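Uncharacterized protein Tm1679 (PDB 3H3E) binds zinc and is probably a metal-dependent hydrolase of the metallo-beta-lactamase superfamily, although its substrate remains unknown. Local coordinates at residues V37-F42 against K128-L133; K63-S68 against G76-L81; R85-K90 against R122-G127; L166-K171 against V175-C180; I200-G205 against L261-S266. The protein carries 2 engineered substitutions. All coordinates share one frame; numbering follows the deposited sequence.

Interaction 1 of 5, residues V37-F42 against K128-L133; sequences VDSVLF and KNMFLL
Val40 and Met130 face each other from separate strands, their CA atoms 9.4 Å apart, so the two backbones are joined by side chains alone. Met130, a selenomethionine, does most of the reaching. Its CG lies anti to the carbonyl carbon (chi1 -76°), the chain then runs on extended to the selenium, and a bend at chi3 (-62°) swings the terminal methyl toward the turn that precedes strand 40-42. There Met130 CE stops 3.8 Å from Ser39 OG, while Met130 SE lies 4.4 Å from Val40 CG1, a loose apolar contact. The turn is a type II' beta turn from Val37 to Val40, closed by backbone bonds in both directions: Val37 N to Val40 O at 2.9 Å and Val40 N to Val37 O at 3.1 Å. It links strands 34-37 and 40-42 as a tight hairpin of the sheet that also holds strands 13-19 and 64-66, whereas strand 130-133 belongs to the second sheet of the alpha-beta/beta-alpha sandwich of the metallo-beta-lactamase fold. Met130 therefore fills part of the layer between the sheets, where Val168 of strand 165-170 also touches it. Farther along the same interface Phe42 packs on Leu166.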
# COMPACT_ATOMS: atom_id res chain seq x y z
N VAL A 37 -4.21 -0.78 -10.43
CA VAL A 37 -2.94 -0.78 -11.12
C VAL A 37 -2.99 -1.72 -12.29
O VAL A 37 -2.79 -2.92 -12.14
CB VAL A 37 -1.82 -1.25 -10.20
CG1 VAL A 37 -0.48 -1.16 -10.91
CG2 VAL A 37 -1.81 -0.41 -8.93
N ASP A 38 -3.27 -1.19 -13.47
CA ASP A 38 -3.46 -2.01 -14.65
C ASP A 38 -4.54 -3.03 -14.35
O ASP A 38 -5.70 -2.68 -14.17
CB ASP A 38 -2.16 -2.70 -15.04
CG ASP A 38 -1.96 -2.79 -16.55
OD1 ASP A 38 -2.34 -1.84 -17.26
OD2 ASP A 38 -1.41 -3.82 -17.01
N SER A 39 -4.14 -4.29 -14.24
CA SER A 39 -5.11 -5.38 -14.18
C SER A 39 -5.31 -5.95 -12.78
O SER A 39 -5.84 -7.05 -12.62
CB SER A 39 -4.66 -6.50 -15.10
OG SER A 39 -3.28 -6.77 -14.87
N VAL A 40 -4.88 -5.22 -11.77
CA VAL A 40 -4.94 -5.74 -10.42
C VAL A 40 -5.35 -4.60 -9.47
O VAL A 40 -4.97 -3.46 -9.68
CB VAL A 40 -3.58 -6.37 -10.07
CG1 VAL A 40 -2.82 -5.52 -9.08
CG2 VAL A 40 -3.77 -7.75 -9.53
N LEU A 41 -6.17 -4.89 -8.47
CA LEU A 41 -6.56 -3.84 -7.52
C LEU A 41 -5.77 -3.97 -6.23
O LEU A 41 -5.78 -5.01 -5.60
CB LEU A 41 -8.06 -3.85 -7.25
CG LEU A 41 -8.62 -2.86 -6.22
CD1 LEU A 41 -8.59 -1.40 -6.69
CD2 LEU A 41 -10.02 -3.25 -5.87
N PHE A 42 -5.09 -2.89 -5.85
CA PHE A 42 -4.26 -2.85 -4.64
C PHE A 42 -5.03 -2.16 -3.54
O PHE A 42 -5.23 -0.95 -3.59
CB PHE A 42 -2.95 -2.10 -4.89
CG PHE A 42 -1.93 -2.25 -3.80
CD1 PHE A 42 -1.05 -3.33 -3.79
CD2 PHE A 42 -1.85 -1.33 -2.77
CE1 PHE A 42 -0.12 -3.48 -2.78
CE2 PHE A 42 -0.91 -1.48 -1.76
CZ PHE A 42 -0.05 -2.56 -1.78
N LYS A 128 2.32 -11.08 -15.33
CA LYS A 128 3.52 -10.68 -16.04
C LYS A 128 4.08 -9.39 -15.45
O LYS A 128 3.41 -8.36 -15.36
CB LYS A 128 3.31 -10.60 -17.56
CG LYS A 128 2.66 -9.33 -18.10
CD LYS A 128 3.06 -9.12 -19.57
CE LYS A 128 2.49 -7.83 -20.13
NZ LYS A 128 1.00 -7.83 -20.13
N ASN A 129 5.33 -9.49 -14.99
CA ASN A 129 6.08 -8.33 -14.56
C ASN A 129 5.54 -7.72 -13.27
O ASN A 129 5.95 -6.63 -12.88
CB ASN A 129 6.14 -7.30 -15.69
CG ASN A 129 6.91 -7.81 -16.91
OD1 ASN A 129 8.10 -8.16 -16.81
ND2 ASN A 129 6.25 -7.86 -18.06
N MSE A 130 4.64 -8.44 -12.61
CA MSE A 130 4.11 -8.00 -11.33
C MSE A 130 4.50 -8.98 -10.24
O MSE A 130 4.44 -10.20 -10.44
CB MSE A 130 2.58 -7.82 -11.41
CG MSE A 130 2.15 -6.56 -12.15
SE MSE A 130 0.41 -6.13 -11.97
CE MSE A 130 -0.30 -7.59 -12.71
N PHE A 131 4.90 -8.44 -9.09
CA PHE A 131 5.38 -9.24 -7.96
C PHE A 131 4.90 -8.67 -6.63
O PHE A 131 4.82 -7.46 -6.46
CB PHE A 131 6.91 -9.22 -7.90
CG PHE A 131 7.58 -9.69 -9.13
CD1 PHE A 131 7.87 -8.81 -10.15
CD2 PHE A 131 7.94 -11.02 -9.28
CE1 PHE A 131 8.50 -9.24 -11.29
CE2 PHE A 131 8.55 -11.45 -10.42
CZ PHE A 131 8.84 -10.56 -11.43
N LEU A 132 4.65 -9.55 -5.68
CA LEU A 132 4.40 -9.12 -4.32
C LEU A 132 5.63 -9.42 -3.50
O LEU A 132 6.14 -10.54 -3.54
CB LEU A 132 3.23 -9.88 -3.72
CG LEU A 132 1.86 -9.34 -4.04
CD1 LEU A 132 0.82 -10.37 -3.64
CD2 LEU A 132 1.65 -8.02 -3.30
N LEU A 133 6.08 -8.43 -2.74
CA LEU A 133 7.18 -8.62 -1.82
C LEU A 133 6.69 -8.62 -0.39
O LEU A 133 5.91 -7.76 0.01
CB LEU A 133 8.25 -7.55 -2.03
CG LEU A 133 9.26 -8.02 -3.08
CD1 LEU A 133 8.62 -7.96 -4.44
CD2 LEU A 133 10.51 -7.18 -3.02

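Interaction 2 of 5, residues K63-S68 against G76-L81; sequences KDVLIS and GGLLYL
The Tyr80 N to Gly77 O bond, 3.0 Å, helps wind 76-80 into the 3-10 segment that presents Leu78, with Leu81 just beyond it, to Val65 and Ile67. Leu79 N to Gly76 O, at 3.1 Å, repeats the same i to i+3 pattern. Between the two segments the contact is wholly apolar. Ile67 and Leu78 reach toward each other tip to tip, with Ile67 CD1 3.7 Å from Leu78 CD1 and Ile67 CG1 4.1 Å from that same methyl. Leu78 has CG anti to its carbonyl carbon (chi1 -84°), which sends its fork toward the strand, so that the second branch, CD2, comes to 4.2 Å from Val65 CG1. Strand 64-66 leads directly into the HxHxDH motif of the metallo-beta-lactamase fold, in which His69 and His71 bind the zinc ion. Helix 72-75 intervenes, and the 3-10 segment after it lies beside the strand. The side chain of Ile67 is about 6 Å from that of His69 and about 10 Å from the zinc ion, outside the metal's first shell. On the other flank Val65 CG2 meets Leu81 CD1 at 4.2 Å, the valine's two methyls being divided between the two leucines. Leu78 is covered further by Trp107 and Val110 of helix 107-113 and by Val86 of strand 85-89.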
# COMPACT_ATOMS: atom_id res chain seq x y z
N LYS A 63 -10.43 -9.26 -11.38
CA LYS A 63 -10.62 -10.41 -10.54
C LYS A 63 -9.74 -10.34 -9.30
O LYS A 63 -10.16 -10.73 -8.21
CB LYS A 63 -10.30 -11.68 -11.34
CG LYS A 63 -10.28 -12.93 -10.52
CD LYS A 63 -9.75 -14.09 -11.34
CE LYS A 63 -8.58 -13.66 -12.20
NZ LYS A 63 -7.74 -14.83 -12.54
N ASP A 64 -8.51 -9.86 -9.47
CA ASP A 64 -7.49 -9.97 -8.43
C ASP A 64 -7.38 -8.73 -7.57
O ASP A 64 -7.14 -7.63 -8.06
CB ASP A 64 -6.11 -10.28 -9.03
CG ASP A 64 -6.02 -11.67 -9.62
OD1 ASP A 64 -6.22 -12.67 -8.89
OD2 ASP A 64 -5.73 -11.79 -10.82
N VAL A 65 -7.56 -8.93 -6.27
CA VAL A 65 -7.39 -7.86 -5.30
C VAL A 65 -6.26 -8.23 -4.35
O VAL A 65 -6.28 -9.30 -3.75
CB VAL A 65 -8.67 -7.66 -4.50
CG1 VAL A 65 -8.50 -6.50 -3.52
CG2 VAL A 65 -9.85 -7.45 -5.46
N LEU A 66 -5.27 -7.35 -4.22
CA LEU A 66 -4.13 -7.58 -3.35
C LEU A 66 -4.28 -6.76 -2.10
O LEU A 66 -4.68 -5.61 -2.17
CB LEU A 66 -2.84 -7.18 -4.04
CG LEU A 66 -2.75 -7.48 -5.52
CD1 LEU A 66 -1.46 -6.94 -6.03
CD2 LEU A 66 -2.84 -8.98 -5.77
N ILE A 67 -3.94 -7.35 -0.96
CA ILE A 67 -4.09 -6.67 0.31
C ILE A 67 -2.72 -6.41 0.93
O ILE A 67 -2.00 -7.35 1.25
CB ILE A 67 -4.92 -7.50 1.28
CG1 ILE A 67 -6.33 -7.67 0.73
CG2 ILE A 67 -4.98 -6.82 2.61
CD1 ILE A 67 -7.06 -6.36 0.52
N SER A 68 -2.39 -5.14 1.12
CA SER A 68 -1.08 -4.74 1.63
C SER A 68 -0.90 -5.13 3.10
O SER A 68 0.20 -5.47 3.52
CB SER A 68 -0.89 -3.24 1.47
OG SER A 68 -1.93 -2.54 2.10
N GLY A 76 -11.24 -3.16 4.14
CA GLY A 76 -12.63 -2.98 4.48
C GLY A 76 -13.61 -3.03 3.33
O GLY A 76 -14.71 -3.55 3.46
N GLY A 77 -13.22 -2.48 2.19
CA GLY A 77 -14.09 -2.49 1.03
C GLY A 77 -14.27 -3.87 0.44
O GLY A 77 -15.05 -4.05 -0.48
N LEU A 78 -13.54 -4.85 0.96
CA LEU A 78 -13.73 -6.23 0.53
C LEU A 78 -15.11 -6.72 0.94
O LEU A 78 -15.65 -7.66 0.37
CB LEU A 78 -12.68 -7.13 1.14
CG LEU A 78 -11.35 -7.19 0.40
CD1 LEU A 78 -10.34 -7.93 1.24
CD2 LEU A 78 -11.56 -7.87 -0.93
N LEU A 79 -15.68 -6.06 1.94
CA LEU A 79 -17.02 -6.36 2.39
C LEU A 79 -18.04 -6.03 1.32
O LEU A 79 -19.21 -6.37 1.46
CB LEU A 79 -17.34 -5.57 3.65
CG LEU A 79 -16.41 -5.90 4.82
CD1 LEU A 79 -16.82 -5.12 6.07
CD2 LEU A 79 -16.44 -7.39 5.07
N TYR A 80 -17.59 -5.36 0.27
CA TYR A 80 -18.48 -4.93 -0.81
C TYR A 80 -18.20 -5.68 -2.10
O TYR A 80 -18.79 -5.37 -3.13
CB TYR A 80 -18.33 -3.42 -1.04
CG TYR A 80 -18.76 -2.60 0.14
CD1 TYR A 80 -20.05 -2.04 0.20
CD2 TYR A 80 -17.91 -2.40 1.22
CE1 TYR A 80 -20.46 -1.30 1.29
CE2 TYR A 80 -18.32 -1.65 2.33
CZ TYR A 80 -19.60 -1.11 2.35
OH TYR A 80 -20.00 -0.37 3.43
N LEU A 81 -17.30 -6.65 -2.04
CA LEU A 81 -16.98 -7.47 -3.20
C LEU A 81 -17.30 -8.94 -2.95
O LEU A 81 -17.30 -9.39 -1.81
CB LEU A 81 -15.50 -7.32 -3.57
CG LEU A 81 -15.02 -5.90 -3.90
CD1 LEU A 81 -13.52 -5.89 -4.07
CD2 LEU A 81 -15.73 -5.32 -5.13

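Interaction 3 of 5, residues R85-K90 against R122-G127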
# COMPACT_ATOMS: atom_id res chain seq x y z
N ARG A 85 -10.43 -12.87 -6.13
CA ARG A 85 -9.33 -13.66 -5.62
C ARG A 85 -8.47 -12.72 -4.80
O ARG A 85 -7.83 -11.82 -5.32
CB ARG A 85 -8.53 -14.19 -6.79
CG ARG A 85 -7.46 -15.16 -6.45
CD ARG A 85 -6.61 -15.30 -7.66
NE ARG A 85 -5.94 -16.58 -7.73
CZ ARG A 85 -5.15 -16.93 -8.73
NH1 ARG A 85 -4.93 -16.08 -9.73
NH2 ARG A 85 -4.57 -18.12 -8.72
N VAL A 86 -8.49 -12.92 -3.49
CA VAL A 86 -7.86 -11.98 -2.58
C VAL A 86 -6.50 -12.49 -2.15
O VAL A 86 -6.41 -13.54 -1.52
CB VAL A 86 -8.69 -11.75 -1.32
CG1 VAL A 86 -7.96 -10.82 -0.39
CG2 VAL A 86 -10.06 -11.22 -1.68
N TRP A 87 -5.47 -11.75 -2.52
CA TRP A 87 -4.09 -12.12 -2.21
C TRP A 87 -3.68 -11.48 -0.91
O TRP A 87 -3.44 -10.27 -0.87
CB TRP A 87 -3.17 -11.61 -3.30
CG TRP A 87 -3.42 -12.21 -4.64
CD1 TRP A 87 -4.51 -12.05 -5.41
CD2 TRP A 87 -2.53 -13.06 -5.37
NE1 TRP A 87 -4.38 -12.75 -6.57
CE2 TRP A 87 -3.16 -13.38 -6.58
CE3 TRP A 87 -1.26 -13.59 -5.12
CZ2 TRP A 87 -2.58 -14.20 -7.54
CZ3 TRP A 87 -0.68 -14.42 -6.08
CH2 TRP A 87 -1.34 -14.71 -7.27
N LEU A 88 -3.58 -12.28 0.14
CA LEU A 88 -3.17 -11.78 1.44
C LEU A 88 -2.15 -12.71 2.10
O LEU A 88 -2.08 -13.90 1.77
CB LEU A 88 -4.37 -11.60 2.35
CG LEU A 88 -5.17 -12.84 2.77
CD1 LEU A 88 -5.98 -12.53 4.00
CD2 LEU A 88 -6.08 -13.31 1.64
N ARG A 89 -1.36 -12.17 3.01
CA ARG A 89 -0.47 -12.97 3.83
C ARG A 89 -1.24 -13.69 4.94
O ARG A 89 -2.14 -13.12 5.55
CB ARG A 89 0.62 -12.10 4.45
CG ARG A 89 1.54 -11.45 3.45
CD ARG A 89 2.97 -11.32 3.98
NE ARG A 89 3.85 -12.30 3.35
CZ ARG A 89 4.56 -13.19 4.02
NH1 ARG A 89 4.54 -13.22 5.35
NH2 ARG A 89 5.32 -14.04 3.37
N LYS A 90 -0.87 -14.94 5.23
CA LYS A 90 -1.53 -15.69 6.28
C LYS A 90 -1.72 -14.85 7.54
O LYS A 90 -2.75 -14.92 8.19
CB LYS A 90 -0.78 -16.98 6.61
CG LYS A 90 -1.02 -18.12 5.62
CD LYS A 90 -0.41 -19.44 6.10
CE LYS A 90 -1.19 -20.67 5.59
NZ LYS A 90 -2.62 -20.76 6.07
N ARG A 122 8.81 -14.87 0.13
CA ARG A 122 9.36 -13.52 0.20
C ARG A 122 9.03 -12.77 -1.09
O ARG A 122 8.73 -11.58 -1.06
CB ARG A 122 10.88 -13.54 0.39
CG ARG A 122 11.43 -14.32 1.60
CD ARG A 122 11.13 -13.66 2.96
NE ARG A 122 11.88 -12.42 3.20
CZ ARG A 122 11.33 -11.23 3.42
NH1 ARG A 122 10.00 -11.10 3.44
NH2 ARG A 122 12.10 -10.17 3.64
N ILE A 123 9.11 -13.46 -2.22
CA ILE A 123 8.76 -12.89 -3.52
C ILE A 123 7.77 -13.80 -4.21
O ILE A 123 8.01 -15.00 -4.35
CB ILE A 123 9.99 -12.73 -4.46
CG1 ILE A 123 10.99 -11.73 -3.91
CG2 ILE A 123 9.56 -12.27 -5.83
CD1 ILE A 123 12.20 -12.36 -3.26
N THR A 124 6.64 -13.24 -4.62
CA THR A 124 5.59 -14.01 -5.28
C THR A 124 5.23 -13.34 -6.58
O THR A 124 4.89 -12.16 -6.60
CB THR A 124 4.35 -14.11 -4.39
OG1 THR A 124 4.63 -14.95 -3.27
CG2 THR A 124 3.19 -14.69 -5.17
N GLU A 125 5.32 -14.07 -7.69
CA GLU A 125 4.92 -13.50 -8.97
C GLU A 125 3.40 -13.59 -9.17
O GLU A 125 2.80 -14.64 -8.98
CB GLU A 125 5.64 -14.18 -10.13
CG GLU A 125 5.31 -13.55 -11.48
CD GLU A 125 6.08 -14.19 -12.62
OE1 GLU A 125 6.47 -15.37 -12.47
OE2 GLU A 125 6.29 -13.52 -13.65
N ILE A 126 2.79 -12.47 -9.53
CA ILE A 126 1.34 -12.39 -9.65
C ILE A 126 0.93 -12.66 -11.08
O ILE A 126 0.19 -13.60 -11.37
CB ILE A 126 0.82 -10.98 -9.35
CG1 ILE A 126 0.96 -10.64 -7.89
CG2 ILE A 126 -0.65 -10.84 -9.74
CD1 ILE A 126 0.60 -9.21 -7.68
N GLY A 127 1.40 -11.80 -11.97
CA GLY A 127 1.16 -11.92 -13.38
C GLY A 127 2.42 -11.45 -14.07
O GLY A 127 3.48 -11.42 -13.44
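In the layer between the two beta sheets, the indole of Trp87 spans the gap from strand 85-89 to Thr124 and Ile126 of strand 123-127. The strands run nearly antiparallel (167°) but 11.2 Å apart at their closest, too far for backbone pairing. Trp87 CG lies opposite the carbonyl carbon and beside the backbone N (chi1 -64°), which turns the indole toward strand 123-127. Trp87 CZ3 comes 4.0 Å from Thr124 CG2, which lies at the ring edge near its plane. Trp87 CH2 is 4.3 Å from Ile126 CA, which comes at a slant to the ring, and Trp87 CZ2 lies 4.5 Å from Ile126 CG2. Strand 123-127 is an outermost strand of the second sheet of this metallo-beta-lactamase sandwich, and the six-membered ring of the indole packs against it. The polar end of the indole is held on its own sheet: Trp87 NE1 donates to Asp64 OD1 on strand 64-66. Trp87 CZ2 lies 3.6 Å over one face of the Arg85 guanidinium, off its centre.

Interaction 4 of 5, residues L166-K171 against V175-C180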
# COMPACT_ATOMS: atom_id res chain seq x y z
N LEU A 166 3.54 -4.25 -3.74
CA LEU A 166 3.47 -4.60 -5.14
C LEU A 166 4.62 -3.96 -5.90
O LEU A 166 4.93 -2.80 -5.71
CB LEU A 166 2.13 -4.15 -5.71
CG LEU A 166 1.90 -4.32 -7.21
CD1 LEU A 166 1.90 -5.79 -7.51
CD2 LEU A 166 0.58 -3.66 -7.64
N VAL A 167 5.25 -4.74 -6.76
CA VAL A 167 6.26 -4.22 -7.67
C VAL A 167 5.86 -4.57 -9.10
O VAL A 167 5.63 -5.73 -9.44
CB VAL A 167 7.66 -4.78 -7.36
CG1 VAL A 167 8.71 -4.17 -8.28
CG2 VAL A 167 8.00 -4.51 -5.93
N VAL A 168 5.75 -3.53 -9.92
CA VAL A 168 5.44 -3.69 -11.32
C VAL A 168 6.69 -3.33 -12.10
O VAL A 168 7.23 -2.23 -11.96
CB VAL A 168 4.33 -2.71 -11.77
CG1 VAL A 168 3.92 -3.00 -13.21
CG2 VAL A 168 3.14 -2.76 -10.81
N ARG A 169 7.15 -4.28 -12.91
CA ARG A 169 8.36 -4.12 -13.70
C ARG A 169 8.01 -3.53 -15.06
O ARG A 169 7.29 -4.13 -15.85
CB ARG A 169 9.08 -5.47 -13.81
CG ARG A 169 10.39 -5.44 -14.55
CD ARG A 169 10.79 -6.87 -14.88
NE ARG A 169 11.70 -7.45 -13.91
CZ ARG A 169 11.68 -8.74 -13.55
NH1 ARG A 169 10.77 -9.55 -14.08
NH2 ARG A 169 12.57 -9.20 -12.66
N THR A 170 8.54 -2.33 -15.29
CA THR A 170 8.22 -1.48 -16.43
C THR A 170 9.50 -1.31 -17.25
O THR A 170 10.61 -1.49 -16.72
CB THR A 170 7.70 -0.12 -15.88
OG1 THR A 170 6.28 -0.15 -15.82
CG2 THR A 170 8.14 1.07 -16.70
N LYS A 171 9.39 -1.00 -18.54
CA LYS A 171 10.60 -0.84 -19.35
C LYS A 171 11.43 0.35 -18.85
O LYS A 171 12.65 0.41 -19.07
CB LYS A 171 10.26 -0.72 -20.84
CG LYS A 171 9.66 0.61 -21.24
CD LYS A 171 9.36 0.67 -22.72
CE LYS A 171 8.05 -0.01 -23.06
NZ LYS A 171 7.54 0.37 -24.41
N VAL A 175 7.76 0.17 -10.79
CA VAL A 175 6.77 0.96 -10.09
C VAL A 175 6.37 0.22 -8.82
O VAL A 175 6.05 -0.96 -8.85
CB VAL A 175 5.56 1.27 -10.94
CG1 VAL A 175 4.65 2.23 -10.20
CG2 VAL A 175 6.01 1.89 -12.28
N VAL A 176 6.43 0.92 -7.69
CA VAL A 176 6.23 0.31 -6.40
C VAL A 176 4.98 0.89 -5.77
O VAL A 176 4.83 2.10 -5.69
CB VAL A 176 7.42 0.58 -5.46
CG1 VAL A 176 7.16 0.00 -4.08
CG2 VAL A 176 8.68 0.02 -6.04
N ILE A 177 4.07 0.02 -5.34
CA ILE A 177 2.82 0.44 -4.74
C ILE A 177 2.69 -0.13 -3.34
O ILE A 177 2.78 -1.34 -3.12
CB ILE A 177 1.61 0.08 -5.61
CG1 ILE A 177 1.67 0.86 -6.93
CG2 ILE A 177 0.32 0.46 -4.90
CD1 ILE A 177 2.52 0.22 -7.94
N THR A 178 2.51 0.77 -2.38
CA THR A 178 2.53 0.39 -0.98
C THR A 178 1.30 0.97 -0.31
O THR A 178 0.80 2.01 -0.72
CB THR A 178 3.84 0.83 -0.28
OG1 THR A 178 3.82 0.38 1.07
CG2 THR A 178 4.00 2.32 -0.29
N GLY A 179 0.80 0.28 0.70
CA GLY A 179 -0.41 0.70 1.38
C GLY A 179 -0.09 1.66 2.49
O GLY A 179 -0.50 2.81 2.46
N CYS A 180 0.66 1.20 3.48
CA CYS A 180 0.97 2.06 4.61
C CYS A 180 2.45 2.07 5.01
O CYS A 180 2.91 2.99 5.69
CB CYS A 180 0.07 1.70 5.81
SG CYS A 180 -1.02 3.01 6.32
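Val168 and Val175 are a hydrogen-bonded pair of the antiparallel hairpin formed by strands 165-170 and 173-178 at the middle of the second sheet. From Val168 CB outward, CB lies 3.8 Å from Val175 O and within van der Waals range of Val175 CB. CG1 stands anti to the backbone N (chi1 -174°), which leaves CG2 anti to the carbonyl carbon and turned along the partner strand. Val168 CG2 passes Val175 O and lies 4.2 Å from Ile177 CD1. Val168, Val175, Leu166 and Ile177 share one face of the sheet, while Val167 and Val176 point to the opposite face, onto Ile192 of helix 185-193. The backbones are tied by reciprocal bonds: Val168 N to Val175 O at 2.8 Å, nearly straight at 177°, and Val175 N to Val168 O at 2.7 Å. A second pair of bonds joins Leu166 and Ile177; there Ile177 N reaches Leu166 O at 3.0 Å. Farther on, the chain reaches Cys180, whose SG forms a disulfide with Cys237 and whose side chain touches His69, a zinc ligand. At the other end Thr170 OG1 bonds to Ser266 O and lies 4.1 Å from Val175 CG2.

Interaction 5 of 5, residues I200-G205 against L261-S266; sequences IKMVVG and LKLEVS
No aromatic ring lies between Lys201 and Met202 on one strand and Leu263 and Val265 on the other; the one flat side-chain group of the two segments, the carboxylate of Glu264, belongs to a residue that points away from the contact. There Glu264 OE1 forms a salt bridge with Lys262 NZ at 3.6 Å, although the glutamate is poorly ordered. What meets across the gap is mostly apolar. Met202, a selenomethionine, is fully extended through chi1 and chi2 and bends only at chi3 (-66°), which brings the selenium near one partner and the methyl near another. Met202 SE is 4.3 Å from Leu263 CD1; the Met202 and Val265 side chains lie at a slant to each other, Met202 CE 4.1 Å from Val265 CG2. Lys201 stretches alongside, its chain extended as far as CE, and meets Val265 tip to tip in van der Waals contact: Lys201 CE is 3.9 Å and Lys201 NZ 3.4 Å from Val265 CG1. Lys201 NZ lies near both Val265 methyls, and CG2 also meets Met202 CE. Strand 200-204 hydrogen-bonds to its own sheet, Met202 to Val176, and strand 262-265 flanks strand 13-19. Their axes stay 10.7 Å apart and run nearly antiparallel at 166°, a spacing of facing sheets rather than paired strands, as in the beta sandwich core of the metallo-beta-lactamase fold.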
# COMPACT_ATOMS: atom_id res chain seq x y z
N ILE A 200 14.47 1.75 -9.58
CA ILE A 200 13.15 2.13 -9.10
C ILE A 200 12.74 3.47 -9.72
O ILE A 200 13.37 4.49 -9.50
CB ILE A 200 13.12 2.20 -7.56
CG1 ILE A 200 13.40 0.82 -6.96
CG2 ILE A 200 11.78 2.69 -7.06
CD1 ILE A 200 13.59 0.82 -5.46
N LYS A 201 11.69 3.44 -10.53
CA LYS A 201 11.25 4.62 -11.27
C LYS A 201 10.30 5.47 -10.44
O LYS A 201 10.55 6.66 -10.24
CB LYS A 201 10.56 4.20 -12.58
CG LYS A 201 9.85 5.32 -13.33
CD LYS A 201 9.15 4.80 -14.59
CE LYS A 201 8.58 5.91 -15.48
NZ LYS A 201 7.33 6.50 -14.91
N MSE A 202 9.22 4.86 -9.95
CA MSE A 202 8.14 5.57 -9.27
C MSE A 202 7.65 4.82 -8.03
O MSE A 202 7.55 3.59 -8.03
CB MSE A 202 6.96 5.77 -10.23
CG MSE A 202 5.77 6.51 -9.66
SE MSE A 202 4.41 6.74 -10.83
CE MSE A 202 5.13 7.82 -12.04
N VAL A 203 7.35 5.56 -6.97
CA VAL A 203 6.78 4.95 -5.77
C VAL A 203 5.48 5.64 -5.38
O VAL A 203 5.46 6.84 -5.19
CB VAL A 203 7.73 5.06 -4.58
CG1 VAL A 203 7.18 4.30 -3.40
CG2 VAL A 203 9.10 4.55 -4.96
N VAL A 204 4.39 4.88 -5.28
CA VAL A 204 3.13 5.47 -4.88
C VAL A 204 2.47 4.74 -3.72
O VAL A 204 2.50 3.52 -3.64
CB VAL A 204 2.18 5.60 -6.08
CG1 VAL A 204 2.66 4.76 -7.24
CG2 VAL A 204 0.75 5.25 -5.68
N GLY A 205 1.89 5.49 -2.78
CA GLY A 205 1.17 4.89 -1.68
C GLY A 205 1.45 5.59 -0.37
O GLY A 205 2.08 6.63 -0.36
N LEU A 261 -7.09 10.76 -8.87
CA LEU A 261 -5.84 10.70 -9.64
C LEU A 261 -5.65 9.54 -10.63
O LEU A 261 -5.83 8.36 -10.32
CB LEU A 261 -4.65 10.75 -8.67
CG LEU A 261 -3.26 10.79 -9.29
CD1 LEU A 261 -3.10 12.07 -10.07
CD2 LEU A 261 -2.19 10.67 -8.22
N LYS A 262 -5.25 9.90 -11.84
CA LYS A 262 -4.89 8.94 -12.87
C LYS A 262 -3.43 9.14 -13.33
O LYS A 262 -3.03 10.25 -13.69
CB LYS A 262 -5.85 9.08 -14.06
CG LYS A 262 -5.49 8.22 -15.27
CD LYS A 262 -6.27 8.63 -16.51
CE LYS A 262 -5.74 7.94 -17.76
NZ LYS A 262 -6.39 8.42 -19.03
N LEU A 263 -2.65 8.07 -13.31
CA LEU A 263 -1.26 8.11 -13.76
C LEU A 263 -1.05 7.18 -14.95
O LEU A 263 -1.54 6.06 -14.94
CB LEU A 263 -0.30 7.71 -12.64
CG LEU A 263 -0.28 8.50 -11.33
CD1 LEU A 263 0.26 7.63 -10.20
CD2 LEU A 263 0.52 9.78 -11.47
N GLU A 264 -0.32 7.64 -15.95
CA GLU A 264 -0.03 6.82 -17.13
C GLU A 264 1.47 6.62 -17.22
O GLU A 264 2.23 7.55 -17.00
CB GLU A 264 -0.57 7.47 -18.40
CG GLU A 264 -0.85 6.49 -19.53
CD GLU A 264 -2.22 6.69 -20.15
OE1 GLU A 264 -2.99 7.54 -19.65
OE2 GLU A 264 -2.54 5.97 -21.13
N VAL A 265 1.88 5.39 -17.51
CA VAL A 265 3.29 5.04 -17.46
C VAL A 265 3.63 3.98 -18.49
O VAL A 265 2.79 3.15 -18.82
CB VAL A 265 3.66 4.52 -16.07
CG1 VAL A 265 5.14 4.14 -16.02
CG2 VAL A 265 3.34 5.58 -15.04
N SER A 266 4.87 4.00 -18.98
CA SER A 266 5.30 3.07 -20.02
C SER A 266 5.29 1.62 -19.53
O SER A 266 5.50 1.36 -18.35
CB SER A 266 6.70 3.43 -20.53
OG SER A 266 6.68 4.68 -21.21

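In the fold
Interactions 1, 3 and 5 bridge the two seven-stranded mixed sheets at different points; centre to centre, 1 and 3 are 9 Å apart and 3 and 5 are 21 Å apart. Interaction 4 is a hairpin within the second sheet, its centre 7 Å from that of interaction 1 and 8 Å from that of interaction 5; strand 165-170 pairs with 130-133, and strand 173-178 with 200-204. Interaction 2 packs strand 64-66, next to 40-42 and 85-89, against the loop after the zinc-binding motif. Along the chain, interactions 2 and 3 are nested inside the loop closed by interaction 1; 4 and 5 follow. Both halves of the chain contribute strands to the sandwich, with interactions 2 and 4 approaching zinc-binding His69.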